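Local coordinates for dihydrodipicolinate reductase N-terminus domain-containing protein (Mycobacterium smegmatis, PDB 6IAQ) that probably catalyses NADP(H)-dependent reductive amination of ketones as a native amine dehydrogenase, at residues Leu124-Lys129 and Pro321-Val325; Lys165-Asp171 and Glu269-Tyr275; Gly280-Glu284 and Ser296-Thr302. One frame throughout, in Å; residues are numbered along the deposited sequence.

Contact 1. Residues Leu124-Lys129 and Pro321-Val325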
ATOM      1  N   LEU A 124      -0.263 -10.614 -27.918  1.00 36.47           N
ATOM      2  CA  LEU A 124      -0.734 -11.494 -26.817  1.00 37.93           C
ATOM      3  C   LEU A 124      -2.064 -10.970 -26.297  1.00 33.03           C
ATOM      4  O   LEU A 124      -2.936 -11.801 -25.952  1.00 35.91           O
ATOM      5  CB  LEU A 124       0.314 -11.543 -25.699  1.00 37.62           C
ATOM      6  CG  LEU A 124       1.525 -12.442 -25.962  1.00 35.72           C
ATOM      7  CD1 LEU A 124       2.529 -12.296 -24.837  1.00 34.69           C
ATOM      8  CD2 LEU A 124       1.083 -13.898 -26.109  1.00 34.76           C
ATOM      9  N   ASP A 125      -2.200  -9.649 -26.203  1.00 32.39           N
ATOM     10  CA  ASP A 125      -3.445  -9.017 -25.701  1.00 34.96           C
ATOM     11  C   ASP A 125      -4.617  -9.384 -26.644  1.00 34.65           C
ATOM     12  O   ASP A 125      -5.701  -9.755 -26.128  1.00 34.96           O
ATOM     13  CB  ASP A 125      -3.255  -7.509 -25.551  1.00 36.84           C
ATOM     14  CG  ASP A 125      -4.456  -6.801 -24.955  1.00 35.15           C
ATOM     15  OD1 ASP A 125      -4.929  -7.219 -23.892  1.00 30.76           O
ATOM     16  OD2 ASP A 125      -4.920  -5.848 -25.565  1.00 42.35           O
ATOM     17  N   ALA A 126      -4.415  -9.274 -27.958  1.00 33.20           N
ATOM     18  CA  ALA A 126      -5.439  -9.604 -28.996  1.00 33.49           C
ATOM     19  C   ALA A 126      -5.838 -11.084 -28.903  1.00 35.93           C
ATOM     20  O   ALA A 126      -7.048 -11.386 -28.895  1.00 31.71           O
ATOM     21  CB  ALA A 126      -4.924  -9.286 -30.373  1.00 30.60           C
ATOM     22  N   LEU A 127      -4.849 -11.982 -28.826  1.00 32.69           N
ATOM     23  CA  LEU A 127      -5.080 -13.442 -28.770  1.00 33.73           C
ATOM     24  C   LEU A 127      -5.884 -13.782 -27.505  1.00 39.50           C
ATOM     25  O   LEU A 127      -6.898 -14.543 -27.601  1.00 32.79           O
ATOM     26  CB  LEU A 127      -3.724 -14.158 -28.790  1.00 37.22           C
ATOM     27  CG  LEU A 127      -3.796 -15.680 -28.666  1.00 40.08           C
ATOM     28  CD1 LEU A 127      -4.628 -16.331 -29.777  1.00 38.93           C
ATOM     29  CD2 LEU A 127      -2.397 -16.275 -28.647  1.00 40.51           C
ATOM     30  N   ALA A 128      -5.449 -13.263 -26.340  1.00 37.35           N
ATOM     31  CA  ALA A 128      -6.074 -13.565 -25.034  1.00 35.88           C
ATOM     32  C   ALA A 128      -7.532 -13.063 -25.040  1.00 31.45           C
ATOM     33  O   ALA A 128      -8.421 -13.712 -24.417  1.00 32.76           O
ATOM     34  CB  ALA A 128      -5.266 -12.935 -23.919  1.00 36.35           C
ATOM     35  N   LYS A 129      -7.758 -11.899 -25.649  1.00 30.94           N
ATOM     36  CA  LYS A 129      -9.113 -11.282 -25.753  1.00 32.61           C
ATOM     37  C   LYS A 129     -10.023 -12.169 -26.629  1.00 36.53           C
ATOM     38  O   LYS A 129     -11.204 -12.335 -26.302  1.00 34.34           O
ATOM     39  CB  LYS A 129      -9.002  -9.858 -26.297  1.00 34.22           C
ATOM     40  CG  LYS A 129      -8.721  -8.810 -25.233  1.00 34.07           C
ATOM     41  CD  LYS A 129      -8.396  -7.437 -25.777  1.00 39.50           C
ATOM     42  CE  LYS A 129      -8.390  -6.371 -24.701  1.00 38.62           C
ATOM     43  NZ  LYS A 129      -7.765  -5.150 -25.251  1.00 42.69           N
ATOM     44  N   PRO A 321     -11.013  -8.834 -16.639  1.00 37.41           N
ATOM     45  CA  PRO A 321     -11.309  -8.839 -18.072  1.00 39.48           C
ATOM     46  C   PRO A 321     -10.263  -9.581 -18.896  1.00 39.84           C
ATOM     47  O   PRO A 321      -9.105  -9.691 -18.485  1.00 40.93           O
ATOM     48  CB  PRO A 321     -11.275  -7.361 -18.482  1.00 38.35           C
ATOM     49  CG  PRO A 321     -11.579  -6.628 -17.185  1.00 39.89           C
ATOM     50  CD  PRO A 321     -10.923  -7.469 -16.103  1.00 41.22           C
ATOM     51  N   PRO A 322     -10.651 -10.142 -20.069  1.00 35.64           N
ATOM     52  CA  PRO A 322      -9.692 -10.817 -20.939  1.00 34.91           C
ATOM     53  C   PRO A 322      -8.668  -9.807 -21.466  1.00 34.35           C
ATOM     54  O   PRO A 322      -8.976  -8.620 -21.513  1.00 32.26           O
ATOM     55  CB  PRO A 322     -10.538 -11.406 -22.079  1.00 38.12           C
ATOM     56  CG  PRO A 322     -11.958 -11.462 -21.495  1.00 38.60           C
ATOM     57  CD  PRO A 322     -12.032 -10.271 -20.548  1.00 36.30           C
ATOM     58  N   GLY A 323      -7.495 -10.308 -21.852  1.00 32.03           N
ATOM     59  CA  GLY A 323      -6.361  -9.490 -22.304  1.00 32.68           C
ATOM     60  C   GLY A 323      -5.199  -9.545 -21.317  1.00 31.93           C
ATOM     61  O   GLY A 323      -5.266 -10.316 -20.340  1.00 31.94           O
ATOM     62  N   ILE A 324      -4.135  -8.811 -21.614  1.00 28.44           N
ATOM     63  CA  ILE A 324      -3.049  -8.502 -20.652  1.00 30.40           C
ATOM     64  C   ILE A 324      -3.637  -7.527 -19.632  1.00 29.09           C
ATOM     65  O   ILE A 324      -4.008  -6.411 -20.041  1.00 34.18           O
ATOM     66  CB  ILE A 324      -1.799  -7.913 -21.341  1.00 28.78           C
ATOM     67  CG1 ILE A 324      -1.119  -8.940 -22.249  1.00 30.61           C
ATOM     68  CG2 ILE A 324      -0.810  -7.373 -20.304  1.00 35.32           C
ATOM     69  CD1 ILE A 324       0.080  -8.349 -22.974  1.00 28.31           C
ATOM     70  N   VAL A 325      -3.753  -7.950 -18.379  1.00 29.35           N
ATOM     71  CA  VAL A 325      -4.184  -7.043 -17.276  1.00 28.33           C
ATOM     72  C   VAL A 325      -3.005  -6.898 -16.303  1.00 33.03           C
ATOM     73  O   VAL A 325      -2.610  -7.902 -15.697  1.00 36.64           O
ATOM     74  CB  VAL A 325      -5.466  -7.556 -16.594  1.00 33.18           C
ATOM     75  CG1 VAL A 325      -5.888  -6.586 -15.489  1.00 34.05           C
ATOM     76  CG2 VAL A 325      -6.622  -7.735 -17.587  1.00 34.71           C
TER
HETATM   77  O   HOH W   1      -5.825  -5.596 -22.089  1.00 34.59           O

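Contact 2. Residues Lys165-Asp171 and Glu269-Tyr275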
ATOM      1  N   LYS A 165      15.552   1.670  -3.891  1.00 29.99           N
ATOM      2  CA  LYS A 165      16.795   0.901  -3.745  1.00 33.63           C
ATOM      3  C   LYS A 165      16.389  -0.492  -3.286  1.00 28.73           C
ATOM      4  O   LYS A 165      15.647  -0.592  -2.290  1.00 25.75           O
ATOM      5  CB  LYS A 165      17.769   1.568  -2.765  1.00 41.55           C
ATOM      6  CG  LYS A 165      19.156   0.951  -2.778  1.00 49.59           C
ATOM      7  CD  LYS A 165      20.215   1.671  -1.954  1.00 57.34           C
ATOM      8  CE  LYS A 165      19.965   1.589  -0.464  1.00 62.96           C
ATOM      9  NZ  LYS A 165      21.227   1.515   0.318  1.00 70.03           N
ATOM     10  N   ALA A 166      16.828  -1.518  -4.022  1.00 29.43           N
ATOM     11  CA  ALA A 166      16.436  -2.915  -3.772  1.00 25.83           C
ATOM     12  C   ALA A 166      17.641  -3.826  -3.939  1.00 26.54           C
ATOM     13  O   ALA A 166      18.515  -3.582  -4.811  1.00 23.06           O
ATOM     14  CB  ALA A 166      15.289  -3.289  -4.686  1.00 28.66           C
ATOM     15  N   SER A 167      17.661  -4.864  -3.114  1.00 27.28           N
ATOM     16  CA  SER A 167      18.670  -5.936  -3.140  1.00 28.10           C
ATOM     17  C   SER A 167      17.933  -7.274  -3.029  1.00 23.43           C
ATOM     18  O   SER A 167      17.117  -7.422  -2.132  1.00 26.95           O
ATOM     19  CB  SER A 167      19.684  -5.743  -2.025  1.00 28.69           C
ATOM     20  OG  SER A 167      20.692  -6.743  -2.070  1.00 26.97           O
ATOM     21  N   TRP A 168      18.253  -8.218  -3.910  1.00 24.95           N
ATOM     22  CA  TRP A 168      17.831  -9.627  -3.744  1.00 24.98           C
ATOM     23  C   TRP A 168      19.008 -10.566  -4.022  1.00 24.32           C
ATOM     24  O   TRP A 168      19.983 -10.155  -4.656  1.00 23.92           O
ATOM     25  CB  TRP A 168      16.582  -9.942  -4.569  1.00 24.37           C
ATOM     26  CG  TRP A 168      16.649  -9.545  -6.003  1.00 23.69           C
ATOM     27  CD1 TRP A 168      16.146  -8.406  -6.546  1.00 26.48           C
ATOM     28  CD2 TRP A 168      17.211 -10.307  -7.094  1.00 24.51           C
ATOM     29  NE1 TRP A 168      16.351  -8.397  -7.908  1.00 26.48           N
ATOM     30  CE2 TRP A 168      17.017  -9.546  -8.263  1.00 27.36           C
ATOM     31  CE3 TRP A 168      17.836 -11.557  -7.198  1.00 25.26           C
ATOM     32  CZ2 TRP A 168      17.402 -10.005  -9.517  1.00 26.73           C
ATOM     33  CZ3 TRP A 168      18.243 -11.999  -8.432  1.00 26.46           C
ATOM     34  CH2 TRP A 168      18.016 -11.233  -9.569  1.00 26.30           C
ATOM     35  N   ASN A 169      18.890 -11.768  -3.477  1.00 26.62           N
ATOM     36  CA  ASN A 169      19.912 -12.834  -3.449  1.00 24.31           C
ATOM     37  C   ASN A 169      19.624 -13.851  -4.569  1.00 23.86           C
ATOM     38  O   ASN A 169      18.630 -14.564  -4.476  1.00 23.74           O
ATOM     39  CB  ASN A 169      19.927 -13.506  -2.089  1.00 22.30           C
ATOM     40  CG  ASN A 169      21.046 -14.492  -1.914  1.00 24.12           C
ATOM     41  OD1 ASN A 169      21.896 -14.640  -2.788  1.00 25.35           O
ATOM     42  ND2 ASN A 169      21.068 -15.160  -0.780  1.00 26.13           N
ATOM     43  N   VAL A 170      20.514 -13.935  -5.560  1.00 23.30           N
ATOM     44  CA  VAL A 170      20.523 -15.017  -6.581  1.00 25.50           C
ATOM     45  C   VAL A 170      20.245 -16.379  -5.932  1.00 26.73           C
ATOM     46  O   VAL A 170      19.495 -17.165  -6.497  1.00 24.89           O
ATOM     47  CB  VAL A 170      21.857 -15.018  -7.349  1.00 24.89           C
ATOM     48  CG1 VAL A 170      22.095 -16.337  -8.065  1.00 25.71           C
ATOM     49  CG2 VAL A 170      21.887 -13.876  -8.317  1.00 24.79           C
ATOM     50  N   ASP A 171      20.856 -16.676  -4.785  1.00 27.67           N
ATOM     51  CA  ASP A 171      20.804 -18.042  -4.202  1.00 27.36           C
ATOM     52  C   ASP A 171      19.446 -18.316  -3.551  1.00 25.57           C
ATOM     53  O   ASP A 171      19.258 -19.429  -3.079  1.00 25.02           O
ATOM     54  CB  ASP A 171      21.980 -18.271  -3.241  1.00 27.02           C
ATOM     55  CG  ASP A 171      23.213 -18.782  -3.992  1.00 30.63           C
ATOM     56  OD1 ASP A 171      23.173 -18.847  -5.239  1.00 29.38           O
ATOM     57  OD2 ASP A 171      24.211 -19.103  -3.317  1.00 32.82           O
ATOM     58  N   GLU A 269      17.290   1.709  -8.302  1.00 29.23           N
ATOM     59  CA  GLU A 269      18.547   0.941  -8.322  1.00 33.90           C
ATOM     60  C   GLU A 269      18.259  -0.439  -7.728  1.00 32.51           C
ATOM     61  O   GLU A 269      17.682  -0.517  -6.603  1.00 30.48           O
ATOM     62  CB  GLU A 269      19.616   1.688  -7.534  1.00 34.91           C
ATOM     63  CG  GLU A 269      20.888   0.906  -7.346  1.00 34.22           C
ATOM     64  CD  GLU A 269      21.939   1.659  -6.550  1.00 39.09           C
ATOM     65  OE1 GLU A 269      21.617   2.142  -5.480  1.00 47.47           O
ATOM     66  OE2 GLU A 269      23.061   1.791  -7.033  1.00 51.38           O
ATOM     67  N   MET A 270      18.635  -1.486  -8.471  1.00 29.46           N
ATOM     68  CA  MET A 270      18.338  -2.883  -8.102  1.00 27.51           C
ATOM     69  C   MET A 270      19.586  -3.728  -8.285  1.00 27.63           C
ATOM     70  O   MET A 270      20.158  -3.745  -9.382  1.00 27.90           O
ATOM     71  CB  MET A 270      17.175  -3.415  -8.953  1.00 28.38           C
ATOM     72  CG  MET A 270      16.678  -4.761  -8.503  1.00 27.92           C
ATOM     73  SD  MET A 270      15.913  -5.640  -9.899  1.00 29.65           S
ATOM     74  CE  MET A 270      17.430  -6.122 -10.719  1.00 29.50           C
ATOM     75  N   SER A 271      19.987  -4.414  -7.234  1.00 23.62           N
ATOM     76  CA  SER A 271      21.076  -5.406  -7.295  1.00 27.32           C
ATOM     77  C   SER A 271      20.486  -6.804  -7.094  1.00 27.92           C
ATOM     78  O   SER A 271      19.741  -7.031  -6.104  1.00 27.95           O
ATOM     79  CB  SER A 271      22.145  -5.111  -6.301  1.00 27.82           C
ATOM     80  OG  SER A 271      23.084  -6.175  -6.268  1.00 28.61           O
ATOM     81  N   GLY A 272      20.844  -7.697  -7.998  1.00 24.09           N
ATOM     82  CA  GLY A 272      20.569  -9.133  -7.911  1.00 25.13           C
ATOM     83  C   GLY A 272      21.882  -9.873  -7.963  1.00 27.58           C
ATOM     84  O   GLY A 272      22.528  -9.868  -9.056  1.00 25.11           O
ATOM     85  N   ARG A 273      22.298 -10.465  -6.839  1.00 24.01           N
ATOM     86  CA  ARG A 273      23.648 -11.057  -6.733  1.00 23.87           C
ATOM     87  C   ARG A 273      23.664 -12.186  -5.709  1.00 27.27           C
ATOM     88  O   ARG A 273      22.780 -12.257  -4.841  1.00 26.23           O
ATOM     89  CB  ARG A 273      24.678  -9.977  -6.378  1.00 28.46           C
ATOM     90  CG  ARG A 273      24.531  -9.403  -4.966  1.00 25.71           C
ATOM     91  CD  ARG A 273      25.416  -8.170  -4.668  1.00 27.56           C
ATOM     92  NE  ARG A 273      25.255  -7.953  -3.234  1.00 28.79           N
ATOM     93  CZ  ARG A 273      24.215  -7.320  -2.677  1.00 30.23           C
ATOM     94  NH1 ARG A 273      23.288  -6.751  -3.439  1.00 30.03           N
ATOM     95  NH2 ARG A 273      24.107  -7.284  -1.358  1.00 30.53           N
ATOM     96  N   VAL A 274      24.700 -13.019  -5.785  1.00 24.25           N
ATOM     97  CA  VAL A 274      24.966 -14.036  -4.750  1.00 27.19           C
ATOM     98  C   VAL A 274      25.378 -13.295  -3.474  1.00 29.25           C
ATOM     99  O   VAL A 274      26.273 -12.436  -3.550  1.00 31.52           O
ATOM    100  CB  VAL A 274      26.024 -15.049  -5.203  1.00 25.45           C
ATOM    101  CG1 VAL A 274      26.284 -16.076  -4.134  1.00 26.03           C
ATOM    102  CG2 VAL A 274      25.630 -15.737  -6.504  1.00 27.74           C
ATOM    103  N   TYR A 275      24.722 -13.597  -2.351  1.00 26.11           N
ATOM    104  CA  TYR A 275      25.057 -12.999  -1.040  1.00 29.46           C
ATOM    105  C   TYR A 275      26.152 -13.821  -0.352  1.00 29.89           C
ATOM    106  O   TYR A 275      26.168 -15.081  -0.435  1.00 28.99           O
ATOM    107  CB  TYR A 275      23.842 -12.975  -0.121  1.00 28.43           C
ATOM    108  CG  TYR A 275      22.823 -11.908  -0.414  1.00 29.84           C
ATOM    109  CD1 TYR A 275      22.853 -11.126  -1.566  1.00 28.37           C
ATOM    110  CD2 TYR A 275      21.761 -11.734   0.462  1.00 28.20           C
ATOM    111  CE1 TYR A 275      21.883 -10.164  -1.809  1.00 27.34           C
ATOM    112  CE2 TYR A 275      20.788 -10.784   0.231  1.00 27.66           C
ATOM    113  CZ  TYR A 275      20.837 -10.003  -0.905  1.00 29.52           C
ATOM    114  OH  TYR A 275      19.846  -9.087  -1.120  1.00 27.60           O
TER
HETATM  115  O   HOH W   2      22.021  -6.145   0.668  1.00 33.97           O

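Contact 3. Residues Gly280-Glu284 and Ser296-Thr302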
ATOM      1  N   GLY A 280      21.490  -9.114   3.668  1.00 30.80           N
ATOM      2  CA  GLY A 280      20.029  -9.256   3.663  1.00 28.44           C
ATOM      3  C   GLY A 280      19.407  -8.417   2.564  1.00 26.36           C
ATOM      4  O   GLY A 280      20.028  -7.385   2.153  1.00 27.28           O
ATOM      5  N   ASP A 281      18.235  -8.837   2.107  1.00 27.04           N
ATOM      6  CA  ASP A 281      17.442  -8.086   1.102  1.00 26.31           C
ATOM      7  C   ASP A 281      17.046  -6.731   1.673  1.00 27.94           C
ATOM      8  O   ASP A 281      16.823  -6.625   2.930  1.00 25.38           O
ATOM      9  CB  ASP A 281      16.181  -8.860   0.692  1.00 27.45           C
ATOM     10  CG  ASP A 281      16.464 -10.164  -0.036  1.00 28.12           C
ATOM     11  OD1 ASP A 281      17.676 -10.458  -0.288  1.00 29.15           O
ATOM     12  OD2 ASP A 281      15.485 -10.904  -0.304  1.00 27.78           O
ATOM     13  N   ILE A 282      16.870  -5.765   0.784  1.00 25.97           N
ATOM     14  CA  ILE A 282      16.345  -4.431   1.158  1.00 28.95           C
ATOM     15  C   ILE A 282      15.292  -3.971   0.162  1.00 27.67           C
ATOM     16  O   ILE A 282      15.343  -4.316  -1.033  1.00 23.77           O
ATOM     17  CB  ILE A 282      17.450  -3.383   1.353  1.00 34.17           C
ATOM     18  CG1 ILE A 282      18.131  -2.972   0.059  1.00 32.01           C
ATOM     19  CG2 ILE A 282      18.467  -3.834   2.416  1.00 36.28           C
ATOM     20  CD1 ILE A 282      18.623  -1.555   0.115  1.00 36.66           C
ATOM     21  N   ASN A 283      14.371  -3.180   0.686  1.00 24.36           N
ATOM     22  CA  ASN A 283      13.394  -2.401  -0.095  1.00 23.78           C
ATOM     23  C   ASN A 283      13.271  -1.022   0.567  1.00 26.31           C
ATOM     24  O   ASN A 283      12.600  -0.923   1.598  1.00 24.85           O
ATOM     25  CB  ASN A 283      12.033  -3.083  -0.142  1.00 23.21           C
ATOM     26  CG  ASN A 283      11.137  -2.441  -1.181  1.00 26.04           C
ATOM     27  OD1 ASN A 283      11.584  -2.254  -2.318  1.00 27.51           O
ATOM     28  ND2 ASN A 283       9.900  -2.158  -0.820  1.00 23.26           N
ATOM     29  N   GLU A 284      13.937  -0.015   0.017  1.00 28.14           N
ATOM     30  CA  GLU A 284      14.017   1.337   0.632  1.00 29.65           C
ATOM     31  C   GLU A 284      13.623   2.368  -0.413  1.00 29.60           C
ATOM     32  O   GLU A 284      14.268   2.418  -1.476  1.00 28.14           O
ATOM     33  CB  GLU A 284      15.406   1.648   1.161  1.00 29.09           C
ATOM     34  CG  GLU A 284      15.867   0.737   2.264  1.00 32.92           C
ATOM     35  CD  GLU A 284      17.290   0.988   2.753  1.00 39.25           C
ATOM     36  OE1 GLU A 284      18.051   1.789   2.140  1.00 43.69           O
ATOM     37  OE2 GLU A 284      17.675   0.324   3.701  1.00 45.69           O
ATOM     38  N   SER A 296      10.530   1.580   4.257  1.00 26.20           N
ATOM     39  CA  SER A 296      11.491   0.461   4.368  1.00 28.24           C
ATOM     40  C   SER A 296      10.709  -0.785   4.785  1.00 25.23           C
ATOM     41  O   SER A 296       9.731  -0.659   5.566  1.00 26.31           O
ATOM     42  CB  SER A 296      12.593   0.821   5.348  1.00 27.19           C
ATOM     43  OG  SER A 296      13.241  -0.327   5.832  1.00 37.00           O
ATOM     44  N   ASN A 297      11.163  -1.951   4.349  1.00 27.86           N
ATOM     45  CA  ASN A 297      10.517  -3.236   4.711  1.00 23.50           C
ATOM     46  C   ASN A 297      11.518  -4.113   5.458  1.00 24.03           C
ATOM     47  O   ASN A 297      11.306  -5.337   5.471  1.00 23.08           O
ATOM     48  CB  ASN A 297       9.887  -3.882   3.473  1.00 24.25           C
ATOM     49  CG  ASN A 297       8.693  -3.117   2.940  1.00 25.11           C
ATOM     50  OD1 ASN A 297       7.633  -3.022   3.581  1.00 27.90           O
ATOM     51  ND2 ASN A 297       8.865  -2.552   1.777  1.00 23.92           N
ATOM     52  N   GLY A 298      12.550  -3.521   6.066  1.00 24.79           N
ATOM     53  CA  GLY A 298      13.556  -4.291   6.815  1.00 25.80           C
ATOM     54  C   GLY A 298      14.164  -5.369   5.939  1.00 27.26           C
ATOM     55  O   GLY A 298      14.416  -5.074   4.772  1.00 26.94           O
ATOM     56  N   THR A 299      14.431  -6.560   6.471  1.00 26.54           N
ATOM     57  CA  THR A 299      14.970  -7.703   5.666  1.00 25.44           C
ATOM     58  C   THR A 299      13.780  -8.354   4.975  1.00 24.75           C
ATOM     59  O   THR A 299      13.194  -9.277   5.522  1.00 24.95           O
ATOM     60  CB  THR A 299      15.831  -8.648   6.502  1.00 29.21           C
ATOM     61  OG1 THR A 299      16.875  -7.830   7.014  1.00 28.11           O
ATOM     62  CG2 THR A 299      16.443  -9.745   5.667  1.00 30.76           C
ATOM     63  N   VAL A 300      13.375  -7.777   3.850  1.00 25.78           N
ATOM     64  CA  VAL A 300      12.092  -8.109   3.177  1.00 24.80           C
ATOM     65  C   VAL A 300      12.170  -9.531   2.632  1.00 25.15           C
ATOM     66  O   VAL A 300      13.197  -9.930   2.073  1.00 27.23           O
ATOM     67  CB  VAL A 300      11.793  -7.063   2.089  1.00 24.74           C
ATOM     68  CG1 VAL A 300      12.849  -7.030   0.995  1.00 22.39           C
ATOM     69  CG2 VAL A 300      10.406  -7.265   1.520  1.00 24.44           C
ATOM     70  N   PRO A 301      11.136 -10.370   2.868  1.00 27.58           N
ATOM     71  CA  PRO A 301      11.135 -11.759   2.382  1.00 27.61           C
ATOM     72  C   PRO A 301      10.797 -11.877   0.888  1.00 26.29           C
ATOM     73  O   PRO A 301       9.687 -12.261   0.553  1.00 25.12           O
ATOM     74  CB  PRO A 301      10.063 -12.423   3.254  1.00 25.93           C
ATOM     75  CG  PRO A 301       9.107 -11.294   3.558  1.00 28.11           C
ATOM     76  CD  PRO A 301       9.990 -10.078   3.747  1.00 26.74           C
ATOM     77  N   THR A 302      11.759 -11.521   0.029  1.00 24.92           N
ATOM     78  CA  THR A 302      11.559 -11.450  -1.443  1.00 25.80           C
ATOM     79  C   THR A 302      11.094 -12.820  -1.965  1.00 23.62           C
ATOM     80  O   THR A 302      10.136 -12.882  -2.696  1.00 21.96           O
ATOM     81  CB  THR A 302      12.841 -10.990  -2.140  1.00 26.63           C
ATOM     82  OG1 THR A 302      13.315  -9.820  -1.467  1.00 26.16           O
ATOM     83  CG2 THR A 302      12.659 -10.722  -3.626  1.00 26.50           C
TER
HETATM   84  O   HOH W   3      18.167  -6.167   5.242  1.00 30.37           O
HETATM   85  O   HOH W   4      14.333  -2.691   3.530  1.00 27.48           O
HETATM   86  O   HOH W   5      15.959  -1.471   4.952  1.00 48.48           O

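Contact 1. Residues Leu124-Lys129 and Pro321-Val325
Here the far end of the chain comes back to the N-terminal Rossmann-type domain. Helix 118-130 lies against the short strand 323-324, which forms an outer strand of the parallel sheet next to strand 134-137. The nearest CA pair is D125 and G323, 4.5 Å apart.

The apolar part is modest. L124 CB meets I324 CD1 at 4.2 Å, and A128 CB sits 4.0 Å from G323 CA. The aliphatic stem of K129 lies along the turn, its CG 3.8 Å from G323 CA, while P322 CB rests in van der Waals contact on the carbonyl, 3.9 Å from A128 O. L124 and A128 also touch L135 on strand 134-137, so the same helix face packs on both strands.

G323 is demanded by its backbone: at phi 112° and psi -178° a CB would jam against the preceding carbonyl, and it would also clash with D125 OD1, which already stands 3.1 Å from G323 CA.

D125 carries the polar part. Its OD2 forms a salt bridge with K129 NZ at 2.9 Å, one helical turn on, leaving OD1 for the strand: I324 N donates to D125 OD1 at 2.9 Å. A water completes the junction, donating to D125 OD1 at 2.6 Å and to I324 O at 2.9 Å.

Contact 2. Residues Lys165-Asp171 and Glu269-Tyr275
W168 brings this strand pair near the cofactor: its side chain lies about 7 Å from NADP and about 4 Å from a bound ethanediol, probably a crystallisation additive. The indole lies flat over G272, whose CA makes a CH-pi contact 3.4 Å from the six-membered ring centroid; a CB there would clash with W168 CZ2. At the ring edge W168 NE1 makes a weak hydrogen bond to M270 SD (3.4 Å), and that sulfur lies 4.6 Å from the five-membered ring centroid, an edge-on Met-aromatic contact.

Strands 158-169 and 265-273 run parallel in the mixed sheet of the C-terminal domain; the axes of 165-169 and 269-273 come within 4.8 Å, 10° apart. Backbone hydrogen bonds join A166 N-E269 O, W168 N-S271 O and V170 N-R273 O (each 2.9 Å), S271 N-A166 O (3.0 Å) and R273 N-W168 O (3.2 Å).

On the S167 face, S167 OG hydrogen-bonds with Y275 OH (2.7 Å) and R273 NH1 (2.9 Å); R273 also pairs with E279, and S271 OG with D229. N169 CB makes a CH-pi contact 3.5 Å from the Y275 ring centroid, while N169 OD1 accepts from Y275 N and, in an Asx turn, from D171 N, both at 3.0 Å.

Contact 3. Residues Gly280-Glu284 and Ser296-Thr302
D281, N283 and V300 carry most of this contact, where strand 282-288 meets the loop that leaves strand 293-296 and runs into helix 302-312. The two strands are antiparallel neighbours in the mixed sheet of the C-terminal domain, and E284 with S296 is a non-hydrogen-bonded pair, 4.6 Å between CA atoms.

D281 reaches the helix start. T302 OG1 donates to D281 OD2 at 2.7 Å, just after P301 at the N-cap, while D281 OD1 makes a weak hydrogen bond with Y275 OH. On its backbone, D281 O receives a water at 2.7 Å that also lies 2.8 Å from T299 OG1.

N283 holds the other end. N297 N donates to N283 O at 3.3 Å, and S296 CA lies 3.3 Å from the same oxygen. N283 OD1 takes a hydrogen bond from W285 NE1 and N283 ND2 gives one to F144 O. The backbone N of N283 donates to a second water at 2.9 Å, which donates to G298 O at 2.7 Å.

V300 fills the space between these polar ends: its CG1 is 3.8 Å from D281 CB and 4.2 Å from N283 CB, and F144 packs on it too.

Backbone hydrogen bonds from S296 continue to the second subunit. With an inverse gamma turn centred on T299 and G298 at positive phi, the loop has swung off the strand, so waters bridge much of the gap, while the carboxylate of D281, which leads into strand 282-288, binds directly to T302, whose side chain is about 6 Å from NADP.

Overall arrangement
Contacts 2 and 3 share the mixed C-terminal sheet: 165-171 and 280-284 lie on neighbouring strands, joined by K165 N to E284 O, while Y275 of 269-275 reaches D281 OD1. Contact 1 stands apart, its centre 32 and 33 Å from theirs on the opposite side of the chain's centre, where 321-325 rejoins the Rossmann-type sheet. None is wholly core. Contact 2, nearest the chain centre, has eight of fourteen touching residues buried and relies on continuous strand hydrogen bonding plus CH-pi and Met-aromatic contacts. Contact 3, at the sheet's border towards the second subunit, combines water bridges with one carboxylate-hydroxyl bond and one backbone bond; contact 1 joins helix to strand through a single direct hydrogen bond.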